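PDB 1GXM: pectate lyase from Cellvibrio cellulosa, which cleaves polygalacturonate (pectate) by anti-beta-elimination, the chain here being the family 10 polysaccharide lyase catalytic module of a longer protein. Local coordinates for residues A28-L41 with V81-Y95. Numbering follows the deposited sequence. Where two conformers were deposited one is given.
Sequences ARTKWSASRADVVL and VFLAEVYKSGGNTKY
The ring of F82, on helix 77-90, slots into the bend between helices 20-28 and 37-42, where W32 presents its six-membered ring edge-on to one face, a T-shaped pair with planes at 76° and W32 CE3 3.5 Å from F82 CD2. V86 CG2 lies over the opposite face, off centre, so the phenyl ring is sandwiched between an aromatic edge and a methyl. The backbone oxygens of A28, R29 and S33 lie at its rim, near the ring plane; W32 O comes within 3.1 Å of F82 CE1 from off the plane. Beside it A37 acts as a knob in a hole formed by F82, L83, V86 and Y95, its CB 4.0 Å from V86 CG1. V40 CG2 reaches F82 CE2, while L41 rests CD2 against both Y95 CE1 and the CD of K94. Helices 37-41 and 81-90 cross at -135° with their axes 10.5 Å apart. In this (alpha/alpha)3 toroid the loop and short helix of 28-41 thus pack on helix 77-90 and the start of helix 93-109; L41 continues onto A98 and L83 onto V99 further along the latter. N92 caps that helix through OD1, which accepts from K94 N. Two ion pairs flank the apolar packing. At one, R29 grips E85 side-on, NE and NH2 both donating to OE1 at 2.9 Å from the same face of the carboxylate; the oxygen lies in the guanidinium plane, although the two planes are 56° apart. At the other, D38 OD1 accepts a bond from Y95 OH modelled at 2.5 Å, unusually short and so of doubtful exact length, and a salt-bridging hydrogen bond from K94 NZ (2.9 Å), which arrives from above the carboxylate plane. A water links D38 OD2 to the same ammonium, closing a small polar ring.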
loop_
_atom_site.group_PDB
_atom_site.type_symbol
_atom_site.label_atom_id
_atom_site.label_comp_id
_atom_site.label_asym_id
_atom_site.label_seq_id
_atom_site.Cartn_x
_atom_site.Cartn_y
_atom_site.Cartn_z
ATOM N N ALA A 28 3.466 11.689 6.259
ATOM C CA ALA A 28 2.476 11.371 7.290
ATOM C C ALA A 28 2.856 11.959 8.648
ATOM O O ALA A 28 2.016 12.171 9.503
ATOM C CB ALA A 28 2.294 9.875 7.415
ATOM N N ARG A 29 4.147 12.180 8.854
ATOM C CA ARG A 29 4.632 12.739 10.109
ATOM C C ARG A 29 3.962 14.057 10.464
ATOM O O ARG A 29 3.785 14.358 11.654
ATOM C CB ARG A 29 6.141 12.911 10.060
ATOM C CG ARG A 29 6.864 11.587 10.014
ATOM C CD ARG A 29 8.315 11.723 9.669
ATOM N NE ARG A 29 9.083 12.335 10.741
ATOM C CZ ARG A 29 10.393 12.539 10.702
ATOM N NH1 ARG A 29 11.096 12.173 9.641
ATOM N NH2 ARG A 29 11.001 13.112 11.736
ATOM N N THR A 30 3.583 14.805 9.435
ATOM C CA THR A 30 2.877 16.072 9.584
ATOM C C THR A 30 1.564 16.091 8.821
ATOM O O THR A 30 1.184 17.110 8.259
ATOM C CB THR A 30 3.769 17.247 9.124
ATOM O OG1 THR A 30 4.127 17.100 7.737
ATOM C CG2 THR A 30 5.077 17.270 9.891
ATOM N N LYS A 31 0.852 14.964 8.801
ATOM C CA LYS A 31 -0.384 14.877 8.021
ATOM C C LYS A 31 -1.395 15.919 8.484
ATOM O O LYS A 31 -2.076 16.522 7.663
ATOM C CB LYS A 31 -1.011 13.484 8.138
ATOM C CG LYS A 31 -2.250 13.287 7.265
ATOM C CD LYS A 31 -1.887 13.105 5.797
ATOM C CE LYS A 31 -2.935 13.695 4.861
ATOM N NZ LYS A 31 -4.331 13.324 5.219
ATOM N N TRP A 32 -1.502 16.085 9.796
ATOM C CA TRP A 32 -2.397 17.078 10.377
ATOM C C TRP A 32 -1.566 18.018 11.210
ATOM O O TRP A 32 -0.450 17.705 11.606
ATOM C CB TRP A 32 -3.445 16.426 11.269
ATOM C CG TRP A 32 -4.238 15.378 10.579
ATOM C CD1 TRP A 32 -5.339 15.567 9.796
ATOM C CD2 TRP A 32 -3.974 13.983 10.569
ATOM N NE1 TRP A 32 -5.792 14.360 9.317
ATOM C CE2 TRP A 32 -4.968 13.371 9.780
ATOM C CE3 TRP A 32 -3.009 13.176 11.171
ATOM C CZ2 TRP A 32 -5.012 12.003 9.565
ATOM C CZ3 TRP A 32 -3.075 11.809 10.975
ATOM C CH2 TRP A 32 -4.061 11.240 10.166
ATOM N N SER A 33 -2.137 19.170 11.507
ATOM C CA SER A 33 -1.502 20.107 12.414
ATOM C C SER A 33 -1.352 19.434 13.771
ATOM O O SER A 33 -2.181 18.620 14.184
ATOM C CB SER A 33 -2.333 21.390 12.525
ATOM O OG SER A 33 -2.568 21.963 11.247
ATOM N N ALA A 34 -0.278 19.737 14.478
ATOM C CA ALA A 34 -0.088 19.167 15.813
ATOM C C ALA A 34 -1.253 19.498 16.759
ATOM O O ALA A 34 -1.481 18.796 17.751
ATOM C CB ALA A 34 1.224 19.631 16.409
ATOM N N SER A 35 -1.995 20.549 16.442
ATOM C CA SER A 35 -3.189 20.938 17.197
ATOM C C SER A 35 -4.283 19.859 17.168
ATOM O O SER A 35 -5.211 19.886 17.978
ATOM C CB SER A 35 -3.754 22.258 16.656
ATOM O OG SER A 35 -4.329 22.111 15.365
ATOM N N ARG A 36 -4.165 18.926 16.222
ATOM C CA ARG A 36 -5.136 17.841 16.056
ATOM C C ARG A 36 -4.708 16.562 16.733
ATOM O O ARG A 36 -5.427 15.594 16.669
ATOM C CB ARG A 36 -5.382 17.540 14.569
ATOM C CG ARG A 36 -5.870 18.736 13.721
ATOM C CD ARG A 36 -6.825 19.709 14.405
ATOM N NE ARG A 36 -8.231 19.314 14.301
ATOM C CZ ARG A 36 -9.198 19.646 15.167
ATOM N NH1 ARG A 36 -8.921 20.381 16.249
ATOM N NH2 ARG A 36 -10.452 19.227 14.962
ATOM N N ALA A 37 -3.561 16.543 17.389
ATOM C CA ALA A 37 -3.048 15.315 17.976
ATOM C C ALA A 37 -4.018 14.679 18.950
ATOM O O ALA A 37 -4.156 13.464 18.980
ATOM C CB ALA A 37 -1.693 15.559 18.663
ATOM N N ASP A 38 -4.644 15.486 19.807
ATOM C CA ASP A 38 -5.565 14.929 20.800
ATOM C C ASP A 38 -6.816 14.388 20.131
ATOM O O ASP A 38 -7.356 13.371 20.555
ATOM C CB ASP A 38 -5.959 15.986 21.836
ATOM C CG ASP A 38 -4.901 16.207 22.873
ATOM O OD1 ASP A 38 -3.889 15.487 22.858
ATOM O OD2 ASP A 38 -5.031 17.074 23.764
ATOM N N VAL A 39 -7.283 15.076 19.102
ATOM C CA VAL A 39 -8.422 14.590 18.334
ATOM C C VAL A 39 -8.069 13.241 17.718
ATOM O O VAL A 39 -8.777 12.262 17.918
ATOM C CB VAL A 39 -8.870 15.581 17.248
ATOM C CG1 VAL A 39 -9.963 14.987 16.352
ATOM C CG2 VAL A 39 -9.382 16.836 17.896
ATOM N N VAL A 40 -6.954 13.179 17.007
ATOM C CA VAL A 40 -6.531 11.909 16.413
ATOM C C VAL A 40 -6.428 10.824 17.456
ATOM O O VAL A 40 -6.935 9.728 17.290
ATOM C CB VAL A 40 -5.197 12.073 15.664
ATOM C CG1 VAL A 40 -4.679 10.739 15.175
ATOM C CG2 VAL A 40 -5.394 13.016 14.524
ATOM N N LEU A 41 -5.773 11.144 18.556
ATOM C CA LEU A 41 -5.566 10.192 19.624
ATOM C C LEU A 41 -6.907 9.618 20.107
ATOM O O LEU A 41 -7.044 8.431 20.396
ATOM C CB LEU A 41 -4.844 10.879 20.783
ATOM C CG LEU A 41 -4.634 10.061 22.043
ATOM C CD1 LEU A 41 -3.831 8.778 21.799
ATOM C CD2 LEU A 41 -3.931 10.938 23.058
ATOM N N VAL A 81 2.105 7.222 12.575
ATOM C CA VAL A 81 3.325 7.907 12.192
ATOM C C VAL A 81 3.233 9.337 12.715
ATOM O O VAL A 81 4.169 9.872 13.307
ATOM C CB VAL A 81 3.531 7.875 10.669
ATOM C CG1 VAL A 81 4.650 8.814 10.245
ATOM C CG2 VAL A 81 3.833 6.450 10.214
ATOM N N PHE A 82 2.086 9.960 12.488
ATOM C CA PHE A 82 1.807 11.291 12.986
ATOM C C PHE A 82 1.993 11.397 14.488
ATOM O O PHE A 82 2.706 12.281 14.976
ATOM C CB PHE A 82 0.391 11.662 12.564
ATOM C CG PHE A 82 -0.125 12.900 13.210
ATOM C CD1 PHE A 82 0.430 14.138 12.920
ATOM C CD2 PHE A 82 -1.168 12.822 14.110
ATOM C CE1 PHE A 82 -0.072 15.281 13.533
ATOM C CE2 PHE A 82 -1.671 13.936 14.707
ATOM C CZ PHE A 82 -1.134 15.170 14.418
ATOM N N LEU A 83 1.415 10.483 15.244
ATOM C CA LEU A 83 1.511 10.597 16.698
ATOM C C LEU A 83 2.914 10.259 17.178
ATOM O O LEU A 83 3.348 10.743 18.212
ATOM C CB LEU A 83 0.473 9.724 17.395
ATOM C CG LEU A 83 -0.978 10.160 17.224
ATOM C CD1 LEU A 83 -1.868 9.276 18.020
ATOM C CD2 LEU A 83 -1.159 11.604 17.605
ATOM N N ALA A 84 3.653 9.452 16.429
ATOM C CA ALA A 84 5.038 9.185 16.790
ATOM C C ALA A 84 5.847 10.456 16.671
ATOM O O ALA A 84 6.727 10.729 17.495
ATOM C CB ALA A 84 5.628 8.078 15.922
ATOM N N GLU A 85 5.565 11.222 15.624
ATOM C CA GLU A 85 6.226 12.500 15.402
ATOM C C GLU A 85 5.835 13.474 16.506
ATOM O O GLU A 85 6.667 14.170 17.035
ATOM C CB GLU A 85 5.874 13.065 14.031
ATOM C CG GLU A 85 6.465 14.437 13.751
ATOM C CD GLU A 85 7.974 14.440 13.583
ATOM O OE1 GLU A 85 8.569 13.382 13.346
ATOM O OE2 GLU A 85 8.593 15.535 13.674
ATOM N N VAL A 86 4.565 13.505 16.870
ATOM C CA VAL A 86 4.123 14.355 17.969
ATOM C C VAL A 86 4.827 13.979 19.255
ATOM O O VAL A 86 5.245 14.865 20.003
ATOM C CB VAL A 86 2.590 14.282 18.150
ATOM C CG1 VAL A 86 2.163 14.990 19.428
ATOM C CG2 VAL A 86 1.892 14.877 16.968
ATOM N N TYR A 87 4.971 12.690 19.528
ATOM C CA TYR A 87 5.711 12.239 20.689
ATOM C C TYR A 87 7.167 12.695 20.633
ATOM O O TYR A 87 7.729 13.175 21.632
ATOM C CB TYR A 87 5.634 10.725 20.857
ATOM C CG TYR A 87 6.446 10.272 22.037
ATOM C CD1 TYR A 87 6.182 10.783 23.305
ATOM C CD2 TYR A 87 7.485 9.373 21.893
ATOM C CE1 TYR A 87 6.951 10.402 24.405
ATOM C CE2 TYR A 87 8.241 8.969 22.985
ATOM C CZ TYR A 87 7.974 9.500 24.242
ATOM O OH TYR A 87 8.725 9.098 25.326
ATOM N N LYS A 88 7.775 12.558 19.465
ATOM C CA LYS A 88 9.158 12.951 19.258
ATOM C C LYS A 88 9.313 14.444 19.500
ATOM O O LYS A 88 10.286 14.867 20.134
ATOM C CB LYS A 88 9.615 12.576 17.846
ATOM C CG LYS A 88 11.064 12.935 17.500
ATOM C CD LYS A 88 11.365 12.512 16.069
ATOM C CE LYS A 88 12.733 12.986 15.573
ATOM N NZ LYS A 88 13.848 12.338 16.290
ATOM N N SER A 89 8.352 15.247 19.038
ATOM C CA SER A 89 8.433 16.712 19.173
ATOM C C SER A 89 8.180 17.212 20.590
ATOM O O SER A 89 8.887 18.096 21.075
ATOM C CB SER A 89 7.443 17.430 18.263
ATOM O OG SER A 89 7.590 16.783 17.015
ATOM N N GLY A 90 7.133 16.700 21.224
ATOM C CA GLY A 90 6.624 17.260 22.465
ATOM C C GLY A 90 6.832 16.440 23.723
ATOM O O GLY A 90 6.658 16.952 24.833
ATOM N N GLY A 91 7.172 15.170 23.572
ATOM C CA GLY A 91 7.501 14.298 24.688
ATOM C C GLY A 91 6.351 13.804 25.543
ATOM O O GLY A 91 6.572 13.199 26.586
ATOM N N ASN A 92 5.125 14.024 25.094
ATOM C CA ASN A 92 3.965 13.594 25.871
ATOM C C ASN A 92 3.719 12.104 25.704
ATOM O O ASN A 92 3.347 11.656 24.623
ATOM C CB ASN A 92 2.742 14.383 25.449
ATOM C CG ASN A 92 1.596 14.207 26.412
ATOM O OD1 ASN A 92 1.464 13.150 27.049
ATOM N ND2 ASN A 92 0.772 15.233 26.544
ATOM N N THR A 93 3.936 11.327 26.762
ATOM C CA THR A 93 3.894 9.871 26.662
ATOM C C THR A 93 2.527 9.280 26.338
ATOM O O THR A 93 2.457 8.098 26.002
ATOM C CB THR A 93 4.443 9.179 27.912
ATOM O OG1 THR A 93 3.743 9.649 29.069
ATOM C CG2 THR A 93 5.890 9.541 28.136
ATOM N N LYS A 94 1.447 10.060 26.435
ATOM C CA LYS A 94 0.147 9.535 25.998
ATOM C C LYS A 94 0.210 9.182 24.502
ATOM O O LYS A 94 -0.440 8.251 24.031
ATOM C CB LYS A 94 -1.008 10.486 26.302
ATOM C CG LYS A 94 -1.082 11.722 25.448
ATOM C CD LYS A 94 -2.181 12.602 25.958
ATOM C CE LYS A 94 -2.321 13.839 25.102
ATOM N NZ LYS A 94 -3.433 14.742 25.607
ATOM N N TYR A 95 1.036 9.902 23.768
ATOM C CA TYR A 95 1.192 9.623 22.334
ATOM C C TYR A 95 2.090 8.432 22.094
ATOM O O TYR A 95 1.837 7.634 21.201
ATOM C CB TYR A 95 1.713 10.839 21.570
ATOM C CG TYR A 95 0.849 12.061 21.739
ATOM C CD1 TYR A 95 -0.481 12.068 21.357
ATOM C CD2 TYR A 95 1.378 13.238 22.269
ATOM C CE1 TYR A 95 -1.265 13.206 21.507
ATOM C CE2 TYR A 95 0.599 14.369 22.434
ATOM C CZ TYR A 95 -0.717 14.355 22.062
ATOM O OH TYR A 95 -1.477 15.491 22.230
HETATM O O HOH W 1 -3.301 17.833 25.418
#